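Local coordinates for protein aspartate aminotransferase (Rhodobacter sphaeroides, PDB 3NRA) that probably catalyses the pyridoxal-phosphate-dependent transfer of an amino group from L-aspartate to 2-oxoglutarate, giving oxaloacetate and L-glutamate, at residues A35-S45 and L360-P368; Q72-I83 and L284-R295. All blocks are in the same frame, centred on the assembly; numbering follows the deposited sequence. Where two conformers were deposited one is given.

Contact 1. Residues A35-S45 and L360-P368; sequences APIEGRPVDFS and LQAGVVVTP
Val-42 and Asp-43, on an edge strand, run parallel to Val-364 and Val-365 in the four-stranded mixed sheet of the small domain of this fold type I aminotransferase. Three backbone bonds carry the pairing: Val-42 N to Gly-363 O, Val-365 N to Val-42 O at 3.2 Å, and Phe-44 N to Val-365 O at 2.9 Å. Val-42 O also receives the CA-H of Val-364, so one carbonyl serves two successive residues. Before the strands, Ile-37 N bonds almost straight (169°) to Gln-361 O, 2.6 Å away, tying the incoming loop to the last turn of helix 351-362. Gly-363, with positive phi, turns the chain out of that helix and into the strand.

The side chains divide between the two faces. With Val-42 and Val-364 goes the ring of Phe-44: Val-42 CG1 sits over the centre of one face, while Val-364 CG1 meets the ring edge in plane, 3.8 Å from Phe-44 CD2. Leu-382 of the next strand also touches this ring. On the face of Asp-43 and Val-365, the carboxylate is laid against the valine, Asp-43 OD1 lying 3.4 Å from Val-365 CB; a chi1 of -178° swings CG away from the backbone N and beside the carbonyl carbon.

Further out, Gln-361 sends OE1 to Tyr-405 OH and NE2 to Arg-33 O, and water 1 joins Phe-44 O to Thr-367 OG1. Asp-43 OD1 is held by Ser-45, two residues on, in an Asx turn: Ser-45 N reaches its anti side at 2.9 Å and Ser-45 OG its syn side at 2.6 Å, both tilted from the carboxylate plane.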
loop_
_atom_site.group_PDB
_atom_site.type_symbol
_atom_site.label_atom_id
_atom_site.label_comp_id
_atom_site.label_asym_id
_atom_site.label_seq_id
_atom_site.Cartn_x
_atom_site.Cartn_y
_atom_site.Cartn_z
ATOM N N ALA B 35 6.886 -34.366 -26.671
ATOM C CA ALA B 35 5.816 -34.361 -25.671
ATOM C C ALA B 35 6.306 -33.731 -24.353
ATOM O O ALA B 35 7.510 -33.459 -24.192
ATOM C CB ALA B 35 5.309 -35.825 -25.419
ATOM N N PRO B 36 5.377 -33.490 -23.396
ATOM C CA PRO B 36 5.795 -32.984 -22.072
ATOM C C PRO B 36 6.715 -33.943 -21.304
ATOM O O PRO B 36 6.811 -35.121 -21.639
ATOM C CB PRO B 36 4.454 -32.808 -21.320
ATOM C CG PRO B 36 3.434 -32.577 -22.396
ATOM C CD PRO B 36 3.895 -33.491 -23.541
ATOM N N ILE B 37 7.404 -33.412 -20.310
ATOM C CA ILE B 37 8.233 -34.206 -19.403
ATOM C C ILE B 37 7.526 -34.264 -18.025
ATOM O O ILE B 37 7.328 -33.232 -17.383
ATOM C CB ILE B 37 9.630 -33.560 -19.238
ATOM C CG1 ILE B 37 10.341 -33.395 -20.591
ATOM C CG2 ILE B 37 10.522 -34.388 -18.335
ATOM C CD1 ILE B 37 11.583 -32.479 -20.461
ATOM N N GLU B 38 7.134 -35.474 -17.612
ATOM C CA GLU B 38 6.393 -35.668 -16.355
ATOM C C GLU B 38 7.234 -35.212 -15.149
ATOM O O GLU B 38 8.431 -35.242 -15.185
ATOM C CB GLU B 38 5.949 -37.148 -16.200
ATOM C CG GLU B 38 4.947 -37.662 -17.323
ATOM C CD GLU B 38 4.509 -39.151 -17.140
ATOM O OE1 GLU B 38 4.427 -39.643 -15.982
ATOM O OE2 GLU B 38 4.224 -39.803 -18.160
ATOM N N GLY B 39 6.554 -34.743 -14.093
ATOM C CA GLY B 39 7.220 -34.347 -12.829
ATOM C C GLY B 39 6.407 -33.304 -12.072
ATOM O O GLY B 39 5.486 -32.715 -12.629
ATOM N N ARG B 40 6.739 -33.077 -10.802
ATOM C CA ARG B 40 5.983 -32.127 -9.976
ATOM C C ARG B 40 6.223 -30.697 -10.479
ATOM O O ARG B 40 7.356 -30.296 -10.623
ATOM C CB ARG B 40 6.388 -32.230 -8.502
ATOM C CG ARG B 40 5.542 -31.342 -7.551
ATOM C CD ARG B 40 5.985 -31.503 -6.048
ATOM N NE ARG B 40 5.820 -32.886 -5.555
ATOM C CZ ARG B 40 4.691 -33.406 -5.030
ATOM N NH1 ARG B 40 3.568 -32.671 -4.894
ATOM N NH2 ARG B 40 4.681 -34.684 -4.636
ATOM N N PRO B 41 5.138 -29.941 -10.775
ATOM C CA PRO B 41 5.306 -28.553 -11.190
ATOM C C PRO B 41 6.013 -27.720 -10.135
ATOM O O PRO B 41 5.766 -27.902 -8.950
ATOM C CB PRO B 41 3.862 -28.047 -11.344
ATOM C CG PRO B 41 3.041 -29.242 -11.490
ATOM C CD PRO B 41 3.734 -30.376 -10.856
ATOM N N VAL B 42 6.867 -26.808 -10.567
ATOM C CA VAL B 42 7.501 -25.861 -9.669
ATOM C C VAL B 42 7.328 -24.500 -10.254
ATOM O O VAL B 42 7.627 -24.272 -11.426
ATOM C CB VAL B 42 8.997 -26.167 -9.469
ATOM C CG1 VAL B 42 9.637 -25.130 -8.559
ATOM C CG2 VAL B 42 9.187 -27.597 -8.861
ATOM N N ASP B 43 6.793 -23.593 -9.452
ATOM C CA ASP B 43 6.687 -22.183 -9.818
ATOM C C ASP B 43 7.873 -21.427 -9.205
ATOM O O ASP B 43 7.850 -21.077 -8.025
ATOM C CB ASP B 43 5.359 -21.625 -9.291
ATOM C CG ASP B 43 5.138 -20.163 -9.667
ATOM O OD1 ASP B 43 6.076 -19.494 -10.187
ATOM O OD2 ASP B 43 4.037 -19.679 -9.408
ATOM N N PHE B 44 8.905 -21.180 -10.015
ATOM C CA PHE B 44 10.114 -20.468 -9.555
ATOM C C PHE B 44 9.937 -18.937 -9.607
ATOM O O PHE B 44 10.924 -18.195 -9.403
ATOM C CB PHE B 44 11.343 -20.817 -10.432
ATOM C CG PHE B 44 11.856 -22.200 -10.271
ATOM C CD1 PHE B 44 12.551 -22.571 -9.122
ATOM C CD2 PHE B 44 11.783 -23.110 -11.321
ATOM C CE1 PHE B 44 13.105 -23.809 -9.007
ATOM C CE2 PHE B 44 12.311 -24.387 -11.180
ATOM C CZ PHE B 44 12.988 -24.723 -10.019
ATOM N N SER B 45 8.722 -18.445 -9.901
ATOM C CA SER B 45 8.511 -16.993 -9.993
ATOM C C SER B 45 8.593 -16.307 -8.630
ATOM O O SER B 45 8.971 -15.159 -8.552
ATOM C CB SER B 45 7.186 -16.652 -10.709
ATOM O OG SER B 45 6.066 -16.927 -9.903
ATOM N N LEU B 360 4.575 -25.179 -20.528
ATOM C CA LEU B 360 3.788 -26.197 -21.278
ATOM C C LEU B 360 4.351 -27.621 -21.155
ATOM O O LEU B 360 3.606 -28.563 -20.875
ATOM C CB LEU B 360 3.717 -25.827 -22.754
ATOM C CG LEU B 360 2.512 -26.389 -23.482
ATOM C CD1 LEU B 360 1.312 -25.481 -23.213
ATOM C CD2 LEU B 360 2.783 -26.526 -24.999
ATOM N N GLN B 361 5.661 -27.770 -21.335
ATOM C CA GLN B 361 6.289 -29.111 -21.472
ATOM C C GLN B 361 7.071 -29.610 -20.230
ATOM O O GLN B 361 7.462 -30.768 -20.195
ATOM C CB GLN B 361 7.229 -29.106 -22.681
ATOM C CG GLN B 361 6.518 -28.859 -24.016
ATOM C CD GLN B 361 7.354 -29.301 -25.183
ATOM O OE1 GLN B 361 8.460 -28.769 -25.419
ATOM N NE2 GLN B 361 6.865 -30.300 -25.911
ATOM N N ALA B 362 7.342 -28.715 -19.262
ATOM C CA ALA B 362 8.039 -29.068 -18.002
ATOM C C ALA B 362 7.288 -28.668 -16.717
ATOM O O ALA B 362 7.782 -28.921 -15.619
ATOM C CB ALA B 362 9.429 -28.441 -17.985
ATOM N N GLY B 363 6.129 -28.033 -16.841
ATOM C CA GLY B 363 5.435 -27.466 -15.677
ATOM C C GLY B 363 6.343 -26.582 -14.820
ATOM O O GLY B 363 6.299 -26.643 -13.608
ATOM N N VAL B 364 7.192 -25.788 -15.469
ATOM C CA VAL B 364 8.086 -24.874 -14.773
ATOM C C VAL B 364 7.719 -23.442 -15.140
ATOM O O VAL B 364 7.620 -23.104 -16.319
ATOM C CB VAL B 364 9.527 -25.182 -15.152
ATOM C CG1 VAL B 364 10.442 -24.096 -14.720
ATOM C CG2 VAL B 364 9.955 -26.512 -14.527
ATOM N N VAL B 365 7.465 -22.610 -14.125
ATOM C CA VAL B 365 7.357 -21.151 -14.320
ATOM C C VAL B 365 8.684 -20.523 -13.971
ATOM O O VAL B 365 9.152 -20.683 -12.844
ATOM C CB VAL B 365 6.270 -20.500 -13.405
ATOM C CG1 VAL B 365 6.135 -19.027 -13.715
ATOM C CG2 VAL B 365 4.886 -21.237 -13.543
ATOM N N VAL B 366 9.280 -19.782 -14.922
ATOM C CA VAL B 366 10.468 -18.947 -14.636
ATOM C C VAL B 366 10.196 -17.552 -15.126
ATOM O O VAL B 366 9.268 -17.344 -15.915
ATOM C CB VAL B 366 11.741 -19.509 -15.330
ATOM C CG1 VAL B 366 11.988 -20.948 -14.916
ATOM C CG2 VAL B 366 11.644 -19.386 -16.871
ATOM N N THR B 367 10.977 -16.579 -14.663
ATOM C CA THR B 367 10.695 -15.192 -14.972
ATOM C C THR B 367 11.533 -14.748 -16.150
ATOM O O THR B 367 12.738 -14.952 -16.156
ATOM C CB THR B 367 10.971 -14.282 -13.783
ATOM O OG1 THR B 367 10.290 -14.791 -12.645
ATOM C CG2 THR B 367 10.488 -12.829 -14.075
ATOM N N PRO B 368 10.906 -14.130 -17.154
ATOM C CA PRO B 368 11.717 -13.777 -18.319
ATOM C C PRO B 368 12.739 -12.730 -17.989
ATOM O O PRO B 368 12.484 -11.867 -17.179
ATOM C CB PRO B 368 10.710 -13.230 -19.326
ATOM C CG PRO B 368 9.401 -13.237 -18.671
ATOM C CD PRO B 368 9.470 -14.016 -17.416
HETATM O O HOH W 1 11.829 -15.883 -10.564
#

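Contact 2. Residues Q72-I83 and L284-R295; sequences QAYTEYRGDLGI and LRAAGYSQAVLR
The Arg-295 guanidinium carries Ile-83 CD1 over the centre of one face, 3.7 Å above the plane, and takes Gln-72 OE1 and water 4 at its edge. Both terminal nitrogens grip that amide oxygen end-on, Arg-295 NH2 on a lone pair 3.0 Å from Gln-72 OE1, NH1 above the carbonyl plane. The amide is turned 76° from the guanidinium, and its other end gives Gln-72 NE2 to Gly-288 O at 2.9 Å. Arg-285 has Tyr-74 CA over one face, Leu-284 CB toward the rim of the other, and Thr-75 O near its edge but tilted from the plane, bonded by NE at 2.9 Å and weakly by NH2. Tyr-77 CE1 approaches Arg-285 NH2 obliquely, at 3.8 Å.

The end of helix 70-73, the loop after it and the start of helix 81-95 are thus joined to the chain on and around helix 288-291 at the dimer interface, where His-46 of the second subunit stacks on Tyr-74.

Asp-80 N bonds at 170° to a lone pair of Gln-291 OE1, 2.7 Å away, and Gln-291 NE2 donates to both Thr-75 OG1 and Ala-286 O. Asp-80 is also the N-cap of helix 81-95, its OD1 accepting from Ile-83 N.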
loop_
_atom_site.group_PDB
_atom_site.type_symbol
_atom_site.label_atom_id
_atom_site.label_comp_id
_atom_site.label_asym_id
_atom_site.label_seq_id
_atom_site.Cartn_x
_atom_site.Cartn_y
_atom_site.Cartn_z
ATOM N N GLN B 72 -3.301 -2.022 18.727
ATOM C CA GLN B 72 -2.522 -2.626 17.628
ATOM C C GLN B 72 -3.119 -2.286 16.252
ATOM O O GLN B 72 -2.382 -2.117 15.298
ATOM C CB GLN B 72 -2.400 -4.139 17.789
ATOM C CG GLN B 72 -1.357 -4.780 16.853
ATOM C CD GLN B 72 0.049 -4.292 17.143
ATOM O OE1 GLN B 72 0.579 -4.526 18.220
ATOM N NE2 GLN B 72 0.645 -3.580 16.188
ATOM N N ALA B 73 -4.448 -2.220 16.179
ATOM C CA ALA B 73 -5.161 -2.019 14.923
ATOM C C ALA B 73 -4.864 -0.658 14.342
ATOM O O ALA B 73 -4.795 -0.521 13.114
ATOM C CB ALA B 73 -6.672 -2.165 15.140
ATOM N N TYR B 74 -4.720 0.355 15.229
ATOM C CA TYR B 74 -4.369 1.716 14.819
ATOM C C TYR B 74 -2.966 2.119 15.332
ATOM O O TYR B 74 -2.617 1.887 16.503
ATOM C CB TYR B 74 -5.435 2.711 15.311
ATOM C CG TYR B 74 -6.752 2.595 14.564
ATOM C CD1 TYR B 74 -7.718 1.661 14.945
ATOM C CD2 TYR B 74 -7.026 3.412 13.483
ATOM C CE1 TYR B 74 -8.937 1.550 14.234
ATOM C CE2 TYR B 74 -8.203 3.323 12.794
ATOM C CZ TYR B 74 -9.171 2.402 13.178
ATOM O OH TYR B 74 -10.334 2.333 12.456
ATOM N N THR B 75 -2.156 2.661 14.437
ATOM C CA THR B 75 -0.777 3.099 14.755
ATOM C C THR B 75 -0.557 4.418 14.071
ATOM O O THR B 75 -1.350 4.803 13.181
ATOM C CB THR B 75 0.304 2.131 14.179
ATOM O OG1 THR B 75 0.410 2.316 12.750
ATOM C CG2 THR B 75 -0.013 0.653 14.500
ATOM N N GLU B 76 0.533 5.096 14.441
ATOM C CA GLU B 76 1.009 6.260 13.718
ATOM C C GLU B 76 1.226 5.855 12.283
ATOM O O GLU B 76 1.524 4.696 12.022
ATOM C CB GLU B 76 2.325 6.769 14.347
ATOM C CG GLU B 76 2.107 7.562 15.660
ATOM C CD GLU B 76 3.402 8.007 16.352
ATOM O OE1 GLU B 76 4.443 8.196 15.662
ATOM O OE2 GLU B 76 3.359 8.223 17.606
ATOM N N TYR B 77 1.075 6.784 11.349
ATOM C CA TYR B 77 1.253 6.464 9.904
ATOM C C TYR B 77 2.628 5.874 9.600
ATOM O O TYR B 77 2.738 4.943 8.818
ATOM C CB TYR B 77 1.029 7.699 9.001
ATOM C CG TYR B 77 -0.319 8.374 9.134
ATOM C CD1 TYR B 77 -1.496 7.654 9.051
ATOM C CD2 TYR B 77 -0.409 9.762 9.321
ATOM C CE1 TYR B 77 -2.735 8.277 9.162
ATOM C CE2 TYR B 77 -1.647 10.395 9.450
ATOM C CZ TYR B 77 -2.800 9.651 9.360
ATOM O OH TYR B 77 -4.031 10.269 9.495
ATOM N N ARG B 78 3.664 6.390 10.249
ATOM C CA ARG B 78 5.045 5.837 10.087
ATOM C C ARG B 78 5.303 4.474 10.776
ATOM O O ARG B 78 6.363 3.878 10.585
ATOM C CB ARG B 78 6.085 6.855 10.549
ATOM C CG ARG B 78 6.144 7.100 12.022
ATOM C CD ARG B 78 7.049 8.287 12.353
ATOM N NE ARG B 78 6.486 9.565 11.920
ATOM C CZ ARG B 78 6.949 10.766 12.287
ATOM N NH1 ARG B 78 8.019 10.887 13.099
ATOM N NH2 ARG B 78 6.331 11.867 11.844
ATOM N N GLY B 79 4.361 4.028 11.602
ATOM C CA GLY B 79 4.393 2.689 12.184
ATOM C C GLY B 79 4.347 2.765 13.686
ATOM O O GLY B 79 4.723 3.772 14.268
ATOM N N ASP B 80 3.903 1.680 14.306
ATOM C CA ASP B 80 3.844 1.555 15.764
ATOM C C ASP B 80 5.173 2.003 16.444
ATOM O O ASP B 80 6.258 1.541 16.086
ATOM C CB ASP B 80 3.474 0.112 16.154
ATOM C CG ASP B 80 3.410 -0.091 17.682
ATOM O OD1 ASP B 80 4.484 -0.159 18.343
ATOM O OD2 ASP B 80 2.303 -0.170 18.216
ATOM N N LEU B 81 5.062 2.935 17.381
ATOM C CA LEU B 81 6.231 3.513 18.054
ATOM C C LEU B 81 7.033 2.467 18.835
ATOM O O LEU B 81 8.233 2.377 18.694
ATOM C CB LEU B 81 5.792 4.626 19.006
ATOM C CG LEU B 81 6.902 5.455 19.695
ATOM C CD1 LEU B 81 7.785 6.187 18.668
ATOM C CD2 LEU B 81 6.259 6.461 20.698
ATOM N N GLY B 82 6.354 1.676 19.650
ATOM C CA GLY B 82 7.021 0.603 20.409
ATOM C C GLY B 82 7.828 -0.358 19.520
ATOM O O GLY B 82 8.932 -0.756 19.878
ATOM N N ILE B 83 7.304 -0.670 18.335
ATOM C CA ILE B 83 7.956 -1.607 17.427
ATOM C C ILE B 83 9.140 -0.915 16.735
ATOM O O ILE B 83 10.223 -1.489 16.600
ATOM C CB ILE B 83 6.930 -2.219 16.416
ATOM C CG1 ILE B 83 5.889 -3.048 17.189
ATOM C CG2 ILE B 83 7.632 -3.128 15.390
ATOM C CD1 ILE B 83 4.714 -3.464 16.381
ATOM N N LEU B 284 -2.517 4.826 4.427
ATOM C CA LEU B 284 -2.494 5.137 5.891
ATOM C C LEU B 284 -1.292 4.549 6.633
ATOM O O LEU B 284 -0.491 5.285 7.176
ATOM C CB LEU B 284 -3.803 4.750 6.606
ATOM C CG LEU B 284 -5.123 5.339 6.119
ATOM C CD1 LEU B 284 -6.277 4.757 6.920
ATOM C CD2 LEU B 284 -5.124 6.874 6.212
ATOM N N ARG B 285 -1.199 3.226 6.699
ATOM C CA ARG B 285 -0.181 2.583 7.476
ATOM C C ARG B 285 0.043 1.199 6.942
ATOM O O ARG B 285 -0.776 0.687 6.195
ATOM C CB ARG B 285 -0.600 2.526 8.943
ATOM C CG ARG B 285 -1.958 1.787 9.207
ATOM C CD ARG B 285 -2.331 1.808 10.669
ATOM N NE ARG B 285 -2.507 3.176 11.073
ATOM C CZ ARG B 285 -3.607 3.914 10.862
ATOM N NH1 ARG B 285 -4.737 3.380 10.366
ATOM N NH2 ARG B 285 -3.582 5.198 11.183
ATOM N N ALA B 286 1.187 0.602 7.288
ATOM C CA ALA B 286 1.321 -0.845 7.227
ATOM C C ALA B 286 0.239 -1.447 8.128
ATOM O O ALA B 286 -0.017 -0.928 9.219
ATOM C CB ALA B 286 2.731 -1.268 7.709
ATOM N N ALA B 287 -0.381 -2.539 7.687
ATOM C CA ALA B 287 -1.504 -3.143 8.440
ATOM C C ALA B 287 -1.167 -3.204 9.935
ATOM O O ALA B 287 -0.112 -3.760 10.332
ATOM C CB ALA B 287 -1.835 -4.538 7.912
ATOM N N GLY B 288 -2.024 -2.578 10.750
ATOM C CA GLY B 288 -1.811 -2.514 12.182
ATOM C C GLY B 288 -1.479 -3.861 12.803
ATOM O O GLY B 288 -0.485 -3.985 13.505
ATOM N N TYR B 289 -2.295 -4.869 12.517
ATOM C CA TYR B 289 -2.102 -6.179 13.113
ATOM C C TYR B 289 -0.830 -6.834 12.607
ATOM O O TYR B 289 -0.087 -7.445 13.391
ATOM C CB TYR B 289 -3.299 -7.096 12.855
ATOM C CG TYR B 289 -4.616 -6.650 13.518
ATOM C CD1 TYR B 289 -4.651 -6.188 14.818
ATOM C CD2 TYR B 289 -5.820 -6.752 12.841
ATOM C CE1 TYR B 289 -5.833 -5.792 15.398
ATOM C CE2 TYR B 289 -7.019 -6.380 13.434
ATOM C CZ TYR B 289 -7.017 -5.885 14.687
ATOM O OH TYR B 289 -8.189 -5.501 15.269
ATOM N N SER B 290 -0.551 -6.680 11.305
ATOM C CA SER B 290 0.681 -7.233 10.702
ATOM C C SER B 290 1.908 -6.741 11.419
ATOM O O SER B 290 2.859 -7.494 11.597
ATOM C CB SER B 290 0.791 -6.877 9.207
ATOM O OG SER B 290 -0.072 -7.669 8.431
ATOM N N GLN B 291 1.895 -5.475 11.837
ATOM C CA GLN B 291 3.092 -4.848 12.412
ATOM C C GLN B 291 3.649 -5.648 13.588
ATOM O O GLN B 291 4.852 -5.831 13.690
ATOM C CB GLN B 291 2.806 -3.413 12.818
ATOM C CG GLN B 291 2.720 -2.442 11.633
ATOM C CD GLN B 291 2.550 -1.020 12.078
ATOM O OE1 GLN B 291 3.274 -0.557 12.950
ATOM N NE2 GLN B 291 1.566 -0.305 11.492
ATOM N N ALA B 292 2.740 -6.216 14.395
ATOM C CA ALA B 292 3.080 -7.005 15.550
ATOM C C ALA B 292 4.075 -8.130 15.284
ATOM O O ALA B 292 4.811 -8.480 16.193
ATOM C CB ALA B 292 1.752 -7.615 16.229
ATOM N N VAL B 293 4.088 -8.726 14.067
ATOM C CA VAL B 293 5.027 -9.837 13.803
ATOM C C VAL B 293 6.491 -9.365 13.803
ATOM O O VAL B 293 7.399 -10.167 14.063
ATOM C CB VAL B 293 4.740 -10.607 12.481
ATOM C CG1 VAL B 293 3.266 -11.081 12.431
ATOM C CG2 VAL B 293 5.114 -9.760 11.262
ATOM N N LEU B 294 6.705 -8.069 13.563
ATOM C CA LEU B 294 8.043 -7.484 13.574
ATOM C C LEU B 294 8.683 -7.452 14.942
ATOM O O LEU B 294 9.893 -7.279 15.035
ATOM C CB LEU B 294 8.019 -6.045 13.005
ATOM C CG LEU B 294 7.592 -5.926 11.535
ATOM C CD1 LEU B 294 7.407 -4.471 11.146
ATOM C CD2 LEU B 294 8.627 -6.607 10.628
ATOM N N ARG B 295 7.893 -7.642 16.013
ATOM C CA ARG B 295 8.470 -7.786 17.364
ATOM C C ARG B 295 9.459 -8.975 17.458
ATOM O O ARG B 295 10.398 -8.959 18.293
ATOM C CB ARG B 295 7.362 -7.917 18.413
ATOM C CG ARG B 295 6.470 -6.676 18.527
ATOM C CD ARG B 295 5.573 -6.710 19.806
ATOM N NE ARG B 295 4.863 -5.430 19.990
ATOM C CZ ARG B 295 3.606 -5.172 19.595
ATOM N NH1 ARG B 295 2.840 -6.109 19.012
ATOM N NH2 ARG B 295 3.102 -3.948 19.785
HETATM O O HOH W 2 -5.598 0.786 10.821
HETATM O O HOH W 3 2.998 2.029 9.063
HETATM O O HOH W 4 4.341 -1.621 20.663
#

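From the N terminus, after helix 4-9, the chain runs through 35-45, whose partner lies more than 300 residues on, then passes through helix 58-68 into 72-83. The seven-stranded sheet is built next, and after helix 269-282 the chain reaches 284-295 and closes contact 2. Helix 304-324 and strand 339-340 follow before helix 351-362 leads into 360-368, closing contact 1. Contact 2 is therefore nested inside the loop of contact 1. The two do not touch: their centres lie about 39 Å apart and their nearest atoms about 21 Å. Contact 1 ties the N-terminal strand into the four-stranded sheet, whereas contact 2 packs beside strand 105-108 and the second subunit.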